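PDB 2RAU: putative esterase from Sulfolobus solfataricus P2, which probably hydrolyses ester bonds, perhaps of lipids, as an alpha/beta-hydrolase, and binds calcium. Local coordinates for residues 41-46 with 85-90; 102-107 with 271-276; 158-163 with 288-293; 175-180 with 299-304. One frame throughout, in Å; residues are numbered along the deposited sequence. Where two conformers were deposited one is given.

Interaction 1 of 4, residues 41-46 with 85-90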
# COMPACT_ATOMS: atom_id res chain seq x y z
N HIS A 41 7.65 -9.55 -3.62
CA HIS A 41 8.24 -10.05 -2.37
C HIS A 41 7.38 -11.15 -1.85
O HIS A 41 6.20 -11.08 -1.90
CB HIS A 41 8.30 -8.97 -1.27
CG HIS A 41 9.08 -7.74 -1.65
ND1 HIS A 41 10.16 -7.28 -0.93
CD2 HIS A 41 8.90 -6.85 -2.66
CE1 HIS A 41 10.65 -6.19 -1.51
NE2 HIS A 41 9.89 -5.90 -2.55
N LYS A 42 8.02 -12.19 -1.33
CA LYS A 42 7.34 -13.26 -0.61
C LYS A 42 7.92 -13.29 0.81
O LYS A 42 9.15 -13.17 1.00
CB LYS A 42 7.59 -14.62 -1.28
CG LYS A 42 6.85 -15.80 -0.62
CD LYS A 42 7.27 -17.10 -1.22
CE LYS A 42 6.54 -18.28 -0.63
NZ LYS A 42 6.94 -19.49 -1.35
N VAL A 43 7.04 -13.42 1.79
CA VAL A 43 7.46 -13.62 3.17
C VAL A 43 6.79 -14.88 3.73
O VAL A 43 5.61 -15.09 3.56
CB VAL A 43 7.11 -12.39 4.06
CG1 VAL A 43 7.53 -12.58 5.57
CG2 VAL A 43 7.73 -11.08 3.44
N ASN A 44 7.59 -15.69 4.41
CA ASN A 44 7.10 -16.89 5.08
C ASN A 44 8.00 -17.23 6.24
O ASN A 44 9.12 -16.75 6.35
CB ASN A 44 6.93 -18.10 4.12
CG ASN A 44 8.20 -18.46 3.34
OD1 ASN A 44 8.36 -18.05 2.21
ND2 ASN A 44 9.07 -19.21 3.93
N LEU A 45 7.49 -18.09 7.09
CA LEU A 45 8.24 -18.66 8.18
C LEU A 45 9.33 -19.56 7.65
O LEU A 45 9.17 -20.18 6.60
CB LEU A 45 7.31 -19.55 9.01
CG LEU A 45 6.49 -19.00 10.14
CD1 LEU A 45 5.61 -20.12 10.66
CD2 LEU A 45 7.37 -18.45 11.27
N ILE A 46 10.45 -19.62 8.37
CA ILE A 46 11.53 -20.53 8.07
C ILE A 46 10.88 -21.92 8.00
O ILE A 46 10.05 -22.28 8.84
CB ILE A 46 12.65 -20.54 9.14
CG1 ILE A 46 13.51 -19.29 9.08
CG2 ILE A 46 13.61 -21.70 8.93
CD1 ILE A 46 14.51 -19.25 10.23
N ILE A 85 0.86 -6.16 8.86
CA ILE A 85 -0.03 -7.22 8.37
C ILE A 85 0.76 -8.32 7.65
O ILE A 85 0.46 -9.50 7.82
CB ILE A 85 -1.22 -6.65 7.52
CG1 ILE A 85 -2.31 -7.70 7.27
CG2 ILE A 85 -0.79 -6.03 6.20
CD1 ILE A 85 -2.78 -8.43 8.46
N VAL A 86 1.77 -7.94 6.86
CA VAL A 86 2.56 -8.90 6.09
C VAL A 86 3.29 -9.85 7.02
O VAL A 86 3.16 -11.08 6.91
CB VAL A 86 3.54 -8.20 5.09
CG1 VAL A 86 4.58 -9.20 4.53
CG2 VAL A 86 2.78 -7.51 3.96
N LEU A 87 4.04 -9.30 7.96
CA LEU A 87 4.82 -10.09 8.92
C LEU A 87 3.95 -10.92 9.88
O LEU A 87 4.25 -12.06 10.19
CB LEU A 87 5.79 -9.18 9.65
CG LEU A 87 6.79 -8.34 8.81
CD1 LEU A 87 7.75 -7.60 9.73
CD2 LEU A 87 7.62 -9.13 7.79
N TYR A 88 2.86 -10.33 10.33
CA TYR A 88 1.90 -10.98 11.21
C TYR A 88 1.27 -12.20 10.56
O TYR A 88 1.20 -13.27 11.16
CB TYR A 88 0.78 -9.97 11.58
CG TYR A 88 -0.19 -10.54 12.60
CD1 TYR A 88 0.09 -10.46 13.97
CD2 TYR A 88 -1.37 -11.18 12.21
CE1 TYR A 88 -0.79 -10.97 14.91
CE2 TYR A 88 -2.24 -11.67 13.17
CZ TYR A 88 -1.94 -11.57 14.49
OH TYR A 88 -2.80 -12.04 15.44
N LEU A 89 0.79 -12.03 9.33
CA LEU A 89 0.22 -13.18 8.63
C LEU A 89 1.28 -14.24 8.33
O LEU A 89 0.99 -15.42 8.43
CB LEU A 89 -0.57 -12.76 7.39
CG LEU A 89 -1.82 -11.93 7.60
CD1 LEU A 89 -2.37 -11.60 6.22
CD2 LEU A 89 -2.83 -12.68 8.50
N ALA A 90 2.50 -13.83 7.96
CA ALA A 90 3.57 -14.80 7.73
C ALA A 90 3.92 -15.56 9.03
O ALA A 90 4.12 -16.78 9.00
CB ALA A 90 4.80 -14.13 7.13
O HOH W 1 4.56 -18.29 6.82
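Val43 lays its CG1 methyl over the CB of Ala90, 3.5 Å away, and these two residues bury the most surface here. CG1 stands anti to the backbone N (chi1 179°) and also meets CD2 of Leu87, at 4.1 Å. The other branch, CG2, takes CG1 of Val86 at 3.8 Å, the two valine side chains crossing at about a right angle. Val43 thus divides its methyls among three residues on neighbouring turns of the helix. CB of Ala90 lies 4.1 Å from CA of Asn44. The small Ala90 is consistent with the close approach of strand 41-45 and helix 85-90, whose axes come within 7.6 Å. No direct hydrogen bond crosses between the segments. Instead one water accepts from the backbone N of Leu45 and donates to O of Ala90 at 2.7 Å. CG of Leu45 lies beside that same carbonyl oxygen, 3.4 Å from it. On the strand itself, ND2 of Asn44 donates to O of Leu45 from above the carbonyl plane. Val67 and Leu66 of helix 63-68 add to the apolar cluster, touching Val43 and Val86 respectively. Strand 37-45 runs between strands 21-29 and 94-100, antiparallel to both, so helix 85-91 packs here on the mixed sheet, while Ile85 and Tyr88 turn to helix 338-353.

Interaction 2 of 4, residues 102-107 with 271-276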
# COMPACT_ATOMS: atom_id res chain seq x y z
N ARG A 102 5.75 -0.02 -10.58
CA ARG A 102 6.77 0.66 -11.39
C ARG A 102 7.32 1.93 -10.73
O ARG A 102 8.47 2.35 -10.99
CB ARG A 102 6.24 0.94 -12.80
CG ARG A 102 5.80 -0.33 -13.54
CD ARG A 102 5.36 -0.02 -14.92
NE ARG A 102 4.67 -1.16 -15.50
CZ ARG A 102 4.63 -1.47 -16.80
NH1 ARG A 102 5.26 -0.76 -17.71
NH2 ARG A 102 3.98 -2.54 -17.17
N THR A 103 6.47 2.55 -9.92
CA THR A 103 6.82 3.75 -9.12
C THR A 103 8.02 3.50 -8.22
O THR A 103 8.76 4.42 -7.89
CB THR A 103 5.60 4.21 -8.29
OG1 THR A 103 5.05 3.05 -7.63
CG2 THR A 103 4.59 4.94 -9.17
N HIS A 104 8.26 2.23 -7.88
CA HIS A 104 9.36 1.88 -7.05
C HIS A 104 10.73 1.89 -7.75
O HIS A 104 11.74 1.66 -7.09
CB HIS A 104 9.15 0.53 -6.39
CG HIS A 104 9.94 0.33 -5.15
ND1 HIS A 104 10.00 1.27 -4.12
CD2 HIS A 104 10.68 -0.73 -4.73
CE1 HIS A 104 10.76 0.79 -3.15
NE2 HIS A 104 11.18 -0.42 -3.49
N TYR A 105 10.74 2.23 -9.03
CA TYR A 105 11.96 2.27 -9.84
C TYR A 105 12.22 3.67 -10.42
O TYR A 105 13.23 3.88 -11.11
CB TYR A 105 11.89 1.21 -10.95
CG TYR A 105 11.97 -0.15 -10.30
CD1 TYR A 105 13.18 -0.67 -9.97
CD2 TYR A 105 10.82 -0.85 -9.95
CE1 TYR A 105 13.27 -1.83 -9.30
CE2 TYR A 105 10.90 -2.00 -9.26
CZ TYR A 105 12.14 -2.50 -8.96
OH TYR A 105 12.31 -3.68 -8.30
N VAL A 106 11.39 4.64 -10.04
CA VAL A 106 11.56 6.04 -10.52
C VAL A 106 12.64 6.81 -9.69
O VAL A 106 12.57 6.87 -8.46
CB VAL A 106 10.19 6.78 -10.48
CG1 VAL A 106 10.31 8.31 -10.91
CG2 VAL A 106 9.16 6.04 -11.35
N PRO A 107 13.67 7.39 -10.36
CA PRO A 107 14.61 8.16 -9.59
C PRO A 107 13.97 9.41 -8.97
O PRO A 107 13.11 10.05 -9.57
CB PRO A 107 15.66 8.59 -10.62
CG PRO A 107 15.40 7.77 -11.81
CD PRO A 107 13.97 7.43 -11.79
N SER A 271 9.73 6.38 4.08
CA SER A 271 10.02 5.27 3.19
C SER A 271 9.14 5.18 1.93
O SER A 271 9.27 4.23 1.17
CB SER A 271 9.99 3.95 3.97
OG SER A 271 8.76 3.70 4.61
N PHE A 272 8.25 6.13 1.74
CA PHE A 272 7.47 6.19 0.51
C PHE A 272 8.36 6.35 -0.74
O PHE A 272 9.45 6.87 -0.66
CB PHE A 272 6.52 7.39 0.53
CG PHE A 272 5.22 7.17 1.34
CD1 PHE A 272 4.54 5.98 1.30
CD2 PHE A 272 4.72 8.20 2.09
CE1 PHE A 272 3.38 5.81 2.00
CE2 PHE A 272 3.52 8.03 2.79
CZ PHE A 272 2.88 6.83 2.75
N ASP A 273 7.83 5.92 -1.90
CA ASP A 273 8.34 6.31 -3.20
C ASP A 273 8.10 7.81 -3.42
O ASP A 273 7.19 8.38 -2.85
CB ASP A 273 7.65 5.53 -4.33
CG ASP A 273 8.05 4.05 -4.38
OD1 ASP A 273 9.26 3.77 -4.20
OD2 ASP A 273 7.19 3.22 -4.76
N PRO A 274 8.93 8.46 -4.23
CA PRO A 274 8.77 9.91 -4.42
C PRO A 274 7.56 10.38 -5.22
O PRO A 274 7.12 11.50 -5.06
CB PRO A 274 10.06 10.29 -5.17
CG PRO A 274 10.52 9.00 -5.82
CD PRO A 274 10.12 7.93 -4.90
N TYR A 275 7.11 9.55 -6.15
CA TYR A 275 6.14 9.95 -7.16
C TYR A 275 5.11 8.90 -7.49
O TYR A 275 5.38 7.70 -7.42
CB TYR A 275 6.85 10.31 -8.46
CG TYR A 275 7.93 11.38 -8.37
CD1 TYR A 275 7.60 12.68 -8.00
CD2 TYR A 275 9.24 11.11 -8.75
CE1 TYR A 275 8.58 13.68 -7.95
CE2 TYR A 275 10.20 12.10 -8.75
CZ TYR A 275 9.85 13.39 -8.35
OH TYR A 275 10.76 14.41 -8.33
N TRP A 276 3.95 9.38 -7.92
CA TRP A 276 2.82 8.55 -8.29
C TRP A 276 2.23 9.11 -9.59
O TRP A 276 2.10 10.28 -9.70
CB TRP A 276 1.76 8.60 -7.21
CG TRP A 276 0.67 7.61 -7.35
CD1 TRP A 276 -0.62 7.85 -7.77
CD2 TRP A 276 0.74 6.21 -7.06
NE1 TRP A 276 -1.34 6.66 -7.76
CE2 TRP A 276 -0.53 5.65 -7.33
CE3 TRP A 276 1.74 5.36 -6.59
CZ2 TRP A 276 -0.81 4.29 -7.12
CZ3 TRP A 276 1.45 4.04 -6.38
CH2 TRP A 276 0.18 3.51 -6.64
O HOH W 2 4.67 3.70 -5.09
O HOH W 3 7.96 7.06 -7.53
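His104 carries its CG anti to the backbone N (chi1 -157°), and Asp273 has its CG anti to the carbonyl carbon (chi1 -71°); between them these torsions bring imidazole and carboxylate together. ND1 of His104 donates to OD1 of Asp273 over 2.6 Å in a fairly straight bond. The oxygen lies near the ring plane and accepts through its syn lone pair, although the ring and carboxylate planes are 50° apart. OD1 also takes a weak hydrogen bond from NE1 of Trp71, while NE2 of His104 is engaged by Glu64, so the imidazole is held at both nitrogens. The second carboxylate oxygen, OD2, and OG1 of Thr103 are both bonded to one water, 2.6 Å from OD2. Replacing Asp273 by an alanine would probably leave ND1 of His104 without its acceptor and the ring freer to turn. Another water donates to both Thr103 O and Tyr275 O, joining the two backbones. Packing fills in around these bonds: CG2 of Thr103 meets CE3 of Trp276 at 3.9 Å, and CG1 of Val106 comes to the edge of the Tyr275 ring, 3.7 Å from CD2. The ring of Trp276 in turn meets Phe153 edge-to-face. This buried His-carboxylate hydrogen bond with its water bridges pins the loop after strand 94-100 to the loop leading into strand 275-277 and to the start of that strand, part of a small two-stranded antiparallel sheet separate from the large mixed sheet.

Interaction 3 of 4, residues 158-163 with 288-293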
# COMPACT_ATOMS: atom_id res chain seq x y z
N ALA A 158 -7.46 -3.77 -5.89
CA ALA A 158 -7.92 -5.14 -5.60
C ALA A 158 -9.32 -5.37 -6.16
O ALA A 158 -9.62 -6.44 -6.76
CB ALA A 158 -7.90 -5.39 -4.12
N LEU A 159 -10.19 -4.39 -5.97
CA LEU A 159 -11.55 -4.48 -6.48
C LEU A 159 -11.60 -4.44 -8.00
O LEU A 159 -12.38 -5.19 -8.61
CB LEU A 159 -12.41 -3.36 -5.89
CG LEU A 159 -13.29 -3.80 -4.72
CD1 LEU A 159 -13.61 -2.64 -3.79
CD2 LEU A 159 -14.55 -4.49 -5.28
N ASN A 160 -10.83 -3.52 -8.60
CA ASN A 160 -10.74 -3.42 -10.07
C ASN A 160 -10.18 -4.73 -10.71
O ASN A 160 -10.70 -5.23 -11.72
CB ASN A 160 -9.89 -2.20 -10.45
CG ASN A 160 -10.59 -0.90 -10.17
OD1 ASN A 160 -11.75 -0.90 -9.77
ND2 ASN A 160 -9.89 0.23 -10.32
N TYR A 161 -9.12 -5.26 -10.12
CA TYR A 161 -8.53 -6.52 -10.55
C TYR A 161 -9.56 -7.65 -10.45
O TYR A 161 -9.75 -8.44 -11.40
CB TYR A 161 -7.27 -6.88 -9.73
CG TYR A 161 -6.60 -8.10 -10.25
CD1 TYR A 161 -5.63 -8.01 -11.24
CD2 TYR A 161 -6.95 -9.37 -9.78
CE1 TYR A 161 -5.05 -9.15 -11.76
CE2 TYR A 161 -6.35 -10.53 -10.30
CZ TYR A 161 -5.41 -10.40 -11.28
OH TYR A 161 -4.80 -11.53 -11.82
N SER A 162 -10.26 -7.71 -9.31
CA SER A 162 -11.25 -8.73 -9.06
C SER A 162 -12.42 -8.63 -10.02
O SER A 162 -12.94 -9.63 -10.43
CB SER A 162 -11.76 -8.66 -7.61
OG SER A 162 -10.74 -8.97 -6.71
N SER A 163 -12.83 -7.42 -10.37
CA SER A 163 -13.94 -7.26 -11.29
C SER A 163 -13.65 -7.94 -12.64
O SER A 163 -14.59 -8.31 -13.35
CB SER A 163 -14.27 -5.78 -11.48
OG SER A 163 -13.38 -5.15 -12.38
N PHE A 288 -15.54 0.09 -14.04
CA PHE A 288 -15.26 -1.28 -13.65
C PHE A 288 -16.54 -1.88 -13.08
O PHE A 288 -17.23 -1.25 -12.28
CB PHE A 288 -14.17 -1.33 -12.59
CG PHE A 288 -12.79 -1.13 -13.14
CD1 PHE A 288 -12.05 -2.20 -13.57
CD2 PHE A 288 -12.22 0.14 -13.18
CE1 PHE A 288 -10.74 -2.01 -14.06
CE2 PHE A 288 -10.92 0.33 -13.67
CZ PHE A 288 -10.18 -0.76 -14.10
N ASP A 289 -16.86 -3.10 -13.48
CA ASP A 289 -18.09 -3.73 -13.04
C ASP A 289 -17.95 -4.46 -11.70
O ASP A 289 -17.50 -5.59 -11.65
CB ASP A 289 -18.59 -4.70 -14.12
CG ASP A 289 -20.01 -5.23 -13.83
OD1 ASP A 289 -20.73 -4.60 -13.01
OD2 ASP A 289 -20.38 -6.26 -14.44
N TYR A 290 -18.37 -3.81 -10.62
CA TYR A 290 -18.28 -4.41 -9.29
C TYR A 290 -19.48 -5.25 -8.94
O TYR A 290 -19.49 -5.89 -7.88
CB TYR A 290 -18.14 -3.34 -8.21
CG TYR A 290 -16.99 -2.43 -8.44
CD1 TYR A 290 -15.70 -2.93 -8.58
CD2 TYR A 290 -17.17 -1.06 -8.49
CE1 TYR A 290 -14.64 -2.10 -8.78
CE2 TYR A 290 -16.11 -0.22 -8.68
CZ TYR A 290 -14.84 -0.74 -8.82
OH TYR A 290 -13.79 0.12 -9.03
N GLU A 291 -20.50 -5.24 -9.82
CA GLU A 291 -21.75 -5.92 -9.56
C GLU A 291 -21.54 -7.44 -9.44
O GLU A 291 -22.03 -8.06 -8.51
CB GLU A 291 -22.84 -5.53 -10.59
N GLY A 292 -20.77 -8.06 -10.31
CA GLY A 292 -20.72 -9.53 -10.24
C GLY A 292 -19.76 -10.25 -9.31
O GLY A 292 -19.65 -11.48 -9.40
N ILE A 293 -19.09 -9.52 -8.42
CA ILE A 293 -17.98 -10.10 -7.67
C ILE A 293 -18.54 -10.91 -6.50
O ILE A 293 -18.92 -10.36 -5.48
CB ILE A 293 -16.98 -9.00 -7.20
CG1 ILE A 293 -16.58 -8.10 -8.38
CG2 ILE A 293 -15.74 -9.63 -6.53
CD1 ILE A 293 -15.55 -7.02 -8.04
O HOH W 4 -14.78 -4.73 -14.62
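The stacking centres on Asn160 and Phe288. CG of Asn160 stands anti to the carbonyl carbon (chi1 -71°), which puts it over the ring centre, and the amide lies almost parallel to the phenyl ring, 5° between planes, with ND2 3.5 Å from CE2. CB joins in as a CH-pi contact, 3.8 Å from the centroid. Among the polar contacts, OH of Tyr290 donates a hydrogen bond to OD1 of Asn160, amide and phenol nearly coplanar; the modelled 2.4 Å is shorter than expected and its exact value doubtful. Ser163 OG donates to O of Asn160, accepts from a water that also binds N of Asp289, and lies at the Phe288 ring edge, 3.4 Å from CD1. Apolar contacts lie around CD2 of Leu159, which meets CD1 of Tyr290 at 3.8 Å and CD1 of Ile293 at 3.9 Å. An alanine in place of Phe288 would probably open a gap beneath the Asn160 amide and leave it freer to turn. Asn160 therefore serves two aromatic residues, its amide face on Phe288 and its oxygen on Tyr290, which probably sets how the amide is turned and ties helix 153-169 to the loop before strand 297-302.

Interaction 4 of 4, residues 175-180 with 299-304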
# COMPACT_ATOMS: atom_id res chain seq x y z
N LEU A 175 -10.05 -5.64 2.36
CA LEU A 175 -9.86 -4.20 2.09
C LEU A 175 -9.50 -3.47 3.39
O LEU A 175 -10.29 -3.42 4.33
CB LEU A 175 -11.12 -3.61 1.45
CG LEU A 175 -11.61 -4.33 0.18
CD1 LEU A 175 -13.03 -3.81 -0.23
CD2 LEU A 175 -10.51 -4.23 -0.96
N LEU A 176 -8.26 -2.99 3.45
CA LEU A 176 -7.69 -2.32 4.62
C LEU A 176 -7.76 -0.80 4.37
O LEU A 176 -6.84 -0.17 3.81
CB LEU A 176 -6.25 -2.80 4.86
CG LEU A 176 -6.09 -4.33 5.09
CD1 LEU A 176 -4.66 -4.78 4.90
CD2 LEU A 176 -6.62 -4.75 6.45
N ASP A 177 -8.89 -0.23 4.74
CA ASP A 177 -9.18 1.18 4.50
C ASP A 177 -8.92 1.54 3.03
O ASP A 177 -8.17 2.45 2.70
CB ASP A 177 -8.41 2.09 5.50
CG ASP A 177 -9.25 3.26 6.03
OD1 ASP A 177 -10.50 3.19 6.02
OD2 ASP A 177 -8.62 4.26 6.50
N GLY A 178 -9.59 0.83 2.12
CA GLY A 178 -9.39 1.12 0.72
C GLY A 178 -10.46 0.54 -0.17
O GLY A 178 -10.86 -0.59 -0.02
N GLY A 179 -10.90 1.32 -1.13
CA GLY A 179 -11.90 0.87 -2.09
C GLY A 179 -12.46 2.08 -2.81
O GLY A 179 -12.00 3.23 -2.58
N PRO A 180 -13.43 1.85 -3.73
CA PRO A 180 -14.09 2.97 -4.36
C PRO A 180 -14.59 3.94 -3.29
O PRO A 180 -15.11 3.54 -2.22
CB PRO A 180 -15.26 2.33 -5.12
CG PRO A 180 -14.81 0.96 -5.43
CD PRO A 180 -13.91 0.56 -4.26
N ALA A 299 -13.91 -5.74 5.02
CA ALA A 299 -13.52 -4.36 4.76
C ALA A 299 -13.38 -3.64 6.07
O ALA A 299 -14.28 -3.66 6.89
CB ALA A 299 -14.55 -3.65 3.86
N PHE A 300 -12.21 -3.06 6.29
CA PHE A 300 -11.95 -2.23 7.47
C PHE A 300 -12.02 -0.75 7.08
O PHE A 300 -11.46 -0.35 6.06
CB PHE A 300 -10.58 -2.52 8.07
CG PHE A 300 -10.44 -3.91 8.62
CD1 PHE A 300 -10.21 -4.98 7.78
CD2 PHE A 300 -10.50 -4.14 9.99
CE1 PHE A 300 -10.06 -6.25 8.28
CE2 PHE A 300 -10.33 -5.41 10.51
CZ PHE A 300 -10.10 -6.46 9.66
N VAL A 301 -12.71 0.06 7.89
CA VAL A 301 -12.86 1.49 7.58
C VAL A 301 -12.53 2.36 8.81
O VAL A 301 -13.12 2.20 9.87
CB VAL A 301 -14.26 1.79 6.94
CG1 VAL A 301 -15.41 1.62 7.95
CG2 VAL A 301 -14.27 3.17 6.32
N SER A 302 -11.55 3.24 8.65
CA SER A 302 -11.10 4.14 9.71
C SER A 302 -12.20 5.19 10.03
O SER A 302 -12.79 5.78 9.13
CB SER A 302 -9.77 4.83 9.34
OG SER A 302 -9.83 5.60 8.15
N GLU A 303 -12.45 5.42 11.32
CA GLU A 303 -13.43 6.43 11.70
C GLU A 303 -13.06 7.84 11.26
O GLU A 303 -13.93 8.60 10.87
CB GLU A 303 -13.64 6.44 13.22
CG GLU A 303 -14.80 7.29 13.63
CD GLU A 303 -15.16 7.14 15.08
OE1 GLU A 303 -14.24 6.97 15.90
OE2 GLU A 303 -16.37 7.21 15.40
N ARG A 304 -11.78 8.20 11.33
CA ARG A 304 -11.36 9.61 11.09
C ARG A 304 -11.03 9.94 9.63
O ARG A 304 -10.70 11.07 9.32
CB ARG A 304 -10.21 10.01 12.00
CG ARG A 304 -10.53 9.84 13.50
CD ARG A 304 -9.46 10.44 14.39
NE ARG A 304 -9.38 11.88 14.17
CZ ARG A 304 -10.18 12.78 14.73
NH1 ARG A 304 -11.08 12.46 15.65
NH2 ARG A 304 -10.05 14.03 14.40
O HOH W 5 -12.16 -0.33 3.22
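Asp177 and Ser302 meet where two neighbouring parallel strands of an alpha/beta-hydrolase sheet end, 170-176 and 297-302. Both carboxylate oxygens are used: OD1 accepts from N of Ser302 at 2.8 Å, the N-H coming from above the carboxylate plane, and OD2 takes a hydrogen bond from OG of Ser302, where the modelled 2.4 Å is shorter than expected and its exact value doubtful. OD2 also receives ND1 of His329, consistent with a Ser-His-Asp triad completed by Ser152 on a nucleophile elbow. OG of Ser302 in turn accepts from N of Gly306. With chi1 at 59°, this OG lies between the backbone N and the carbonyl carbon, which brings it to the carboxylate. Along the strands, O of Leu175 accepts from N of Phe300 at 2.8 Å. O of Phe300 has two donors, N of Asp177 at 2.9 Å and a water that also accepts from N of Gly178. Leu176 and Phe300 lie side by side on one face of the sheet, under helix 338-353; on the other, CB of Leu175 meets CB of Ala299. The closest touch between the first pair is CD2 of Leu176 to CD1 of Phe300, 3.8 Å.

From the N terminus, interaction 1 closes first, bringing helix 85-91 back onto strand 37-45 before any other contact opens. Interaction 2 opens next, from the loop after strand 94-100, and closes only at 271-276, beyond the first segments of interactions 3 and 4. Those two close later still, at 288-293 and 299-304, so interactions 2, 3 and 4 cross one another. Interactions 3 and 4 start on consecutive elements, helix 153-169 and strand 170-176, and touch through Leu159 and Pro180. Interactions 1 and 4 reach the same mixed sheet and meet where Ile85 packs on Leu176; interaction 2, on the opposite side of the chain's centre from interaction 4, ties in strand 275-277.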